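Local coordinates for putative hydrolase (Shewanella frigidimarina, PDB 3LHO), which probably acts as an iron(II)-dependent dioxygenase of the 2-oxoadipate dioxygenase/decarboxylase family, within the glyoxalase clan, at residues A[58-63]-A[127-132]; A[97-102]-A[110-115]. All coordinates share one frame; numbering follows the deposited sequence.

Contact 1 (A[58-63]-A[127-132])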
loop_
_atom_site.group_PDB
_atom_site.type_symbol
_atom_site.label_atom_id
_atom_site.label_comp_id
_atom_site.label_asym_id
_atom_site.label_seq_id
_atom_site.Cartn_x
_atom_site.Cartn_y
_atom_site.Cartn_z
ATOM N N ALA A 58 -1.025 -12.943 1.167
ATOM C CA ALA A 58 -2.228 -13.010 2.006
ATOM C C ALA A 58 -2.089 -13.961 3.206
ATOM O O ALA A 58 -2.668 -13.699 4.271
ATOM C CB ALA A 58 -3.469 -13.386 1.151
ATOM N N LYS A 59 -1.281 -15.015 3.051
ATOM C CA LYS A 59 -1.097 -16.008 4.117
ATOM C C LYS A 59 -0.495 -15.390 5.375
ATOM O O LYS A 59 -0.704 -15.892 6.485
ATOM C CB LYS A 59 -0.229 -17.190 3.655
ATOM C CG LYS A 59 -0.967 -18.253 2.877
ATOM C CD LYS A 59 -1.806 -19.133 3.796
ATOM C CE LYS A 59 -2.471 -20.243 2.998
ATOM N NZ LYS A 59 -3.546 -20.906 3.806
ATOM N N HIS A 60 0.264 -14.312 5.205
ATOM C CA HIS A 60 0.823 -13.586 6.364
ATOM C C HIS A 60 -0.273 -12.976 7.199
ATOM O O HIS A 60 -0.071 -12.678 8.357
ATOM C CB HIS A 60 1.871 -12.551 5.930
ATOM C CG HIS A 60 3.107 -13.185 5.395
ATOM N ND1 HIS A 60 4.247 -13.348 6.162
ATOM C CD2 HIS A 60 3.363 -13.786 4.208
ATOM C CE1 HIS A 60 5.148 -14.013 5.462
ATOM N NE2 HIS A 60 4.641 -14.299 4.281
ATOM N N PHE A 61 -1.457 -12.805 6.604
ATOM C CA PHE A 61 -2.575 -12.205 7.329
ATOM C C PHE A 61 -3.653 -13.245 7.705
ATOM O O PHE A 61 -4.195 -13.212 8.824
ATOM C CB PHE A 61 -3.133 -11.082 6.492
ATOM C CG PHE A 61 -2.142 -9.985 6.199
ATOM C CD1 PHE A 61 -1.318 -10.041 5.083
ATOM C CD2 PHE A 61 -2.000 -8.928 7.074
ATOM C CE1 PHE A 61 -0.406 -9.050 4.820
ATOM C CE2 PHE A 61 -1.101 -7.920 6.838
ATOM C CZ PHE A 61 -0.284 -7.968 5.725
ATOM N N THR A 62 -3.980 -14.153 6.795
ATOM C CA THR A 62 -5.012 -15.158 7.073
ATOM C C THR A 62 -4.541 -16.109 8.168
ATOM O O THR A 62 -5.350 -16.628 8.915
ATOM C CB THR A 62 -5.414 -15.946 5.850
ATOM O OG1 THR A 62 -4.253 -16.600 5.310
ATOM C CG2 THR A 62 -6.072 -15.037 4.826
ATOM N N SER A 63 -3.231 -16.246 8.334
ATOM C CA SER A 63 -2.706 -17.095 9.387
ATOM C C SER A 63 -2.913 -16.519 10.800
ATOM O O SER A 63 -2.801 -17.256 11.773
ATOM C CB SER A 63 -1.237 -17.334 9.125
ATOM O OG SER A 63 -0.514 -16.138 9.367
ATOM N N ASP A 127 8.957 -14.257 8.678
ATOM C CA ASP A 127 8.085 -13.236 9.253
ATOM C C ASP A 127 8.233 -11.871 8.647
ATOM O O ASP A 127 7.322 -11.064 8.781
ATOM C CB ASP A 127 8.217 -13.125 10.791
ATOM C CG ASP A 127 9.631 -12.736 11.275
ATOM O OD1 ASP A 127 10.619 -12.695 10.506
ATOM O OD2 ASP A 127 9.744 -12.471 12.476
ATOM N N ASN A 128 9.392 -11.577 8.057
ATOM C CA ASN A 128 9.653 -10.254 7.547
ATOM C C ASN A 128 9.333 -10.126 6.091
ATOM O O ASN A 128 9.646 -9.077 5.503
ATOM C CB ASN A 128 11.112 -9.821 7.796
ATOM C CG ASN A 128 12.106 -10.608 6.967
ATOM O OD1 ASN A 128 11.896 -11.779 6.687
ATOM N ND2 ASN A 128 13.161 -9.952 6.527
ATOM N N PHE A 129 8.716 -11.149 5.480
ATOM C CA PHE A 129 8.596 -11.107 4.024
ATOM C C PHE A 129 7.866 -9.867 3.484
ATOM O O PHE A 129 8.302 -9.275 2.488
ATOM C CB PHE A 129 7.960 -12.372 3.435
ATOM C CG PHE A 129 7.800 -12.293 1.897
ATOM C CD1 PHE A 129 8.934 -12.220 1.087
ATOM C CD2 PHE A 129 6.559 -12.196 1.303
ATOM C CE1 PHE A 129 8.853 -12.113 -0.238
ATOM C CE2 PHE A 129 6.454 -12.098 -0.049
ATOM C CZ PHE A 129 7.586 -12.030 -0.841
ATOM N N ILE A 130 6.764 -9.452 4.098
ATOM C CA ILE A 130 6.005 -8.342 3.510
ATOM C C ILE A 130 6.709 -6.967 3.706
ATOM O O ILE A 130 6.299 -5.982 3.142
ATOM C CB ILE A 130 4.534 -8.310 3.998
ATOM C CG1 ILE A 130 4.458 -7.939 5.463
ATOM C CG2 ILE A 130 3.749 -9.671 3.666
ATOM C CD1 ILE A 130 3.006 -7.630 5.921
ATOM N N TYR A 131 7.760 -6.925 4.528
ATOM C CA TYR A 131 8.617 -5.733 4.635
ATOM C C TYR A 131 10.102 -6.049 4.403
ATOM O O TYR A 131 10.981 -5.382 4.966
ATOM C CB TYR A 131 8.397 -4.991 5.965
ATOM C CG TYR A 131 8.548 -5.855 7.221
ATOM C CD1 TYR A 131 7.458 -6.603 7.705
ATOM C CD2 TYR A 131 9.787 -5.952 7.893
ATOM C CE1 TYR A 131 7.577 -7.405 8.800
ATOM C CE2 TYR A 131 9.921 -6.781 9.033
ATOM C CZ TYR A 131 8.780 -7.487 9.477
ATOM O OH TYR A 131 8.842 -8.297 10.564
ATOM N N SER A 132 10.366 -7.054 3.561
ATOM C CA SER A 132 11.742 -7.584 3.334
ATOM C C SER A 132 12.482 -6.743 2.259
ATOM O O SER A 132 13.681 -6.862 2.069
ATOM C CB SER A 132 11.684 -9.078 2.865
ATOM O OG SER A 132 10.865 -9.234 1.666
HETATM O O HOH W 1 4.424 -12.694 9.055
#
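His60 leaves helix 54-62 toward the 127-132 loop, the near part of its side chain lying against Ile130 CG2 and the far end of its ring against Phe129. CB lies 4.1 Å from Ile130 CG2, the branch methyl of the isoleucine. At CG the same methyl sits over one face of the imidazole, 4.0 Å from Ile130 CG2 to His60 CG, and it also reaches CD2. With CG beside the backbone N and anti to the carbonyl carbon (chi1 -68°), the side chain is laid alongside Ile130, the two running in opposite directions, and its far end comes to Phe129. There CE1 packs 3.8 Å from Phe129 CB, the two side chains crossing at about a right angle. Both ring nitrogens have polar partners: NE2 is hydrogen-bonded to Thr124 O outside the segments, which would limit rotation of the imidazole, and ND1 lies 3.0 Å from a water in the ring plane. That water bonds weakly to Asp127 O, a lesser, indirect link. The contact thus joins the last turn of helix 54-62, packed on the seven-stranded mixed sheet, to the long connection between helices 106-116 and 140-149, where residues 129-130 form a short 3-10 segment. On the side facing strand 39-47, whose Ile42 and Leu44 touch Phe61, the other branch of Ile130 ends at that ring: Ile130 CD1 approaches Phe61 CZ obliquely at 3.3 Å, a tight apolar meeting from opposite directions. Leu9 of helix 6-20 touches both residues. On the loop side, Phe129 O accepts from both Ser132 N and Ser132 OG, the hydroxyl at 2.7 Å.

Contact 2 (A[97-102]-A[110-115]); sequences SELLVE and KSIHGL
Opposite choices at the first torsion bring Val101 and Ile112 together. In Val101, CG1 is anti to the backbone N (chi1 173°), which leaves CG2 beside that nitrogen; in Ile112 it is the branch methyl CG2 that stands anti to N, while CG1 lies beside it (chi1 -70°). The two side chains reach toward each other tip to tip, and Val101 CG2 meets Ile112 CG2 at 4.1 Å. The longer arm of Ile112 extends past this pair: with chi2 at 166°, CD1 is carried to Leu99, whose CD2 lies 4.4 Å from Ile112 CD1. Ile112 therefore addresses both the end of the strand and the short 3-10 turn beyond it, using a separate branch for each. Both pairs are apolar and rather loosely packed. The remaining methyl of Val101 serves another neighbour, CG1 lying 4.4 Å from His113 NE2 and approaching the imidazole obliquely, at the margin of the cluster. Phe47 of strand 39-47 touches Leu99, Val101 and Ile112 alike, tying the cluster to the neighbouring strand of the sheet. Leu99 also packs against Tyr152 and Ala153 of helix 151-159, while Val101 N is hydrogen-bonded to Asn48 OD1 just after strand 39-47. The 97-102 chain thus leaves strand 93-99, turns through residues 101-102 and soon enters helix 106-116, whose Ile112 folds back onto the strand end: a short-range beta-alpha connection closed by a small hydrophobic cluster at the C-terminal end of an inner strand of the mixed sheet.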
loop_
_atom_site.group_PDB
_atom_site.type_symbol
_atom_site.label_atom_id
_atom_site.label_comp_id
_atom_site.label_asym_id
_atom_site.label_seq_id
_atom_site.Cartn_x
_atom_site.Cartn_y
_atom_site.Cartn_z
ATOM N N SER A 97 -2.928 -6.351 -3.999
ATOM C CA SER A 97 -3.146 -6.457 -5.442
ATOM C C SER A 97 -1.967 -7.188 -6.103
ATOM O O SER A 97 -0.905 -7.376 -5.481
ATOM C CB SER A 97 -3.358 -5.077 -6.050
ATOM O OG SER A 97 -2.189 -4.266 -5.985
ATOM N N GLU A 98 -2.187 -7.691 -7.309
ATOM C CA GLU A 98 -1.112 -8.299 -8.090
ATOM C C GLU A 98 -1.256 -7.893 -9.545
ATOM O O GLU A 98 -2.337 -7.920 -10.070
ATOM C CB GLU A 98 -1.073 -9.833 -7.997
ATOM C CG GLU A 98 -2.218 -10.554 -8.580
ATOM C CD GLU A 98 -2.124 -12.070 -8.406
ATOM O OE1 GLU A 98 -1.233 -12.632 -7.695
ATOM O OE2 GLU A 98 -2.999 -12.703 -8.948
ATOM N N LEU A 99 -0.133 -7.559 -10.159
ATOM C CA LEU A 99 -0.114 -7.208 -11.565
ATOM C C LEU A 99 -0.217 -8.468 -12.418
ATOM O O LEU A 99 0.424 -9.476 -12.158
ATOM C CB LEU A 99 1.197 -6.456 -11.886
ATOM C CG LEU A 99 1.330 -5.781 -13.274
ATOM C CD1 LEU A 99 0.484 -4.529 -13.370
ATOM C CD2 LEU A 99 2.806 -5.437 -13.513
ATOM N N LEU A 100 -1.014 -8.402 -13.479
ATOM C CA LEU A 100 -1.136 -9.535 -14.378
ATOM C C LEU A 100 -0.034 -9.435 -15.437
ATOM O O LEU A 100 -0.151 -8.707 -16.419
ATOM C CB LEU A 100 -2.536 -9.519 -14.994
ATOM C CG LEU A 100 -3.692 -9.513 -13.979
ATOM C CD1 LEU A 100 -5.000 -9.376 -14.731
ATOM C CD2 LEU A 100 -3.701 -10.828 -13.175
ATOM N N VAL A 101 1.053 -10.167 -15.215
ATOM C CA VAL A 101 2.274 -10.016 -16.011
ATOM C C VAL A 101 2.082 -10.324 -17.494
ATOM O O VAL A 101 2.758 -9.733 -18.338
ATOM C CB VAL A 101 3.398 -10.854 -15.423
ATOM C CG1 VAL A 101 4.640 -10.846 -16.338
ATOM C CG2 VAL A 101 3.717 -10.290 -14.010
ATOM N N GLU A 102 1.119 -11.192 -17.803
ATOM C CA GLU A 102 0.841 -11.572 -19.176
ATOM C C GLU A 102 0.276 -10.430 -20.008
ATOM O O GLU A 102 0.186 -10.559 -21.206
ATOM C CB GLU A 102 -0.160 -12.742 -19.243
ATOM C CG GLU A 102 0.341 -14.016 -18.577
ATOM C CD GLU A 102 0.241 -13.997 -17.057
ATOM O OE1 GLU A 102 -0.436 -13.063 -16.467
ATOM O OE2 GLU A 102 0.911 -14.910 -16.472
ATOM N N LYS A 110 9.748 -10.878 -19.418
ATOM C CA LYS A 110 11.039 -11.505 -19.162
ATOM C C LYS A 110 11.762 -10.778 -18.048
ATOM O O LYS A 110 12.361 -11.430 -17.169
ATOM C CB LYS A 110 11.895 -11.546 -20.441
ATOM C CG LYS A 110 13.353 -12.025 -20.237
ATOM C CD LYS A 110 14.035 -12.423 -21.571
ATOM C CE LYS A 110 15.444 -12.993 -21.338
ATOM N NZ LYS A 110 15.996 -13.719 -22.547
ATOM N N SER A 111 11.714 -9.442 -18.050
ATOM C CA SER A 111 12.423 -8.686 -17.019
ATOM C C SER A 111 11.842 -8.942 -15.630
ATOM O O SER A 111 12.590 -9.096 -14.676
ATOM C CB SER A 111 12.417 -7.184 -17.307
ATOM O OG SER A 111 13.339 -6.910 -18.352
ATOM N N ILE A 112 10.518 -8.976 -15.535
ATOM C CA ILE A 112 9.835 -9.177 -14.256
ATOM C C ILE A 112 10.156 -10.584 -13.766
ATOM O O ILE A 112 10.587 -10.738 -12.613
ATOM C CB ILE A 112 8.334 -8.946 -14.343
ATOM C CG1 ILE A 112 8.045 -7.449 -14.555
ATOM C CG2 ILE A 112 7.581 -9.458 -13.092
ATOM C CD1 ILE A 112 6.592 -7.160 -14.990
ATOM N N HIS A 113 10.044 -11.590 -14.645
ATOM C CA HIS A 113 10.429 -12.956 -14.242
ATOM C C HIS A 113 11.849 -13.029 -13.767
ATOM O O HIS A 113 12.154 -13.741 -12.801
ATOM C CB HIS A 113 10.191 -13.979 -15.333
ATOM C CG HIS A 113 8.782 -14.414 -15.412
ATOM N ND1 HIS A 113 8.254 -15.363 -14.562
ATOM C CD2 HIS A 113 7.771 -14.004 -16.207
ATOM C CE1 HIS A 113 6.980 -15.545 -14.863
ATOM N NE2 HIS A 113 6.656 -14.710 -15.836
ATOM N N GLY A 114 12.725 -12.254 -14.392
ATOM C CA GLY A 114 14.111 -12.225 -14.010
ATOM C C GLY A 114 14.370 -11.714 -12.617
ATOM O O GLY A 114 15.319 -12.159 -11.945
ATOM N N LEU A 115 13.548 -10.760 -12.168
ATOM C CA LEU A 115 13.680 -10.240 -10.802
ATOM C C LEU A 115 13.159 -11.267 -9.803
ATOM O O LEU A 115 13.781 -11.522 -8.796
ATOM C CB LEU A 115 12.902 -8.922 -10.665
ATOM C CG LEU A 115 13.174 -7.799 -11.709
ATOM C CD1 LEU A 115 12.382 -6.558 -11.365
ATOM C CD2 LEU A 115 14.636 -7.429 -11.818
#

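Overall arrangement
Contact 2 is nested along the chain within the loop closed by contact 1: segment 58-63 comes first, then 97-102 and 110-115, and finally 127-132. Their centres are 20 Å apart and their nearest atoms about 9 Å, so the two do not touch. Strand 39-47 relates them, since it supplies Ile42 and Leu44 to contact 1 and Phe47 to contact 2. Contact 1 binds helix 54-62 to the connection after helix 106-116, and contact 2 sets that helix against the end of strand 93-99. Strand 39-47 also carries the nickel ligand His41, and strands 165-169 and 235-239 the ligands His165 and Glu235, so both contacts pack against the sheet that carries the metal site.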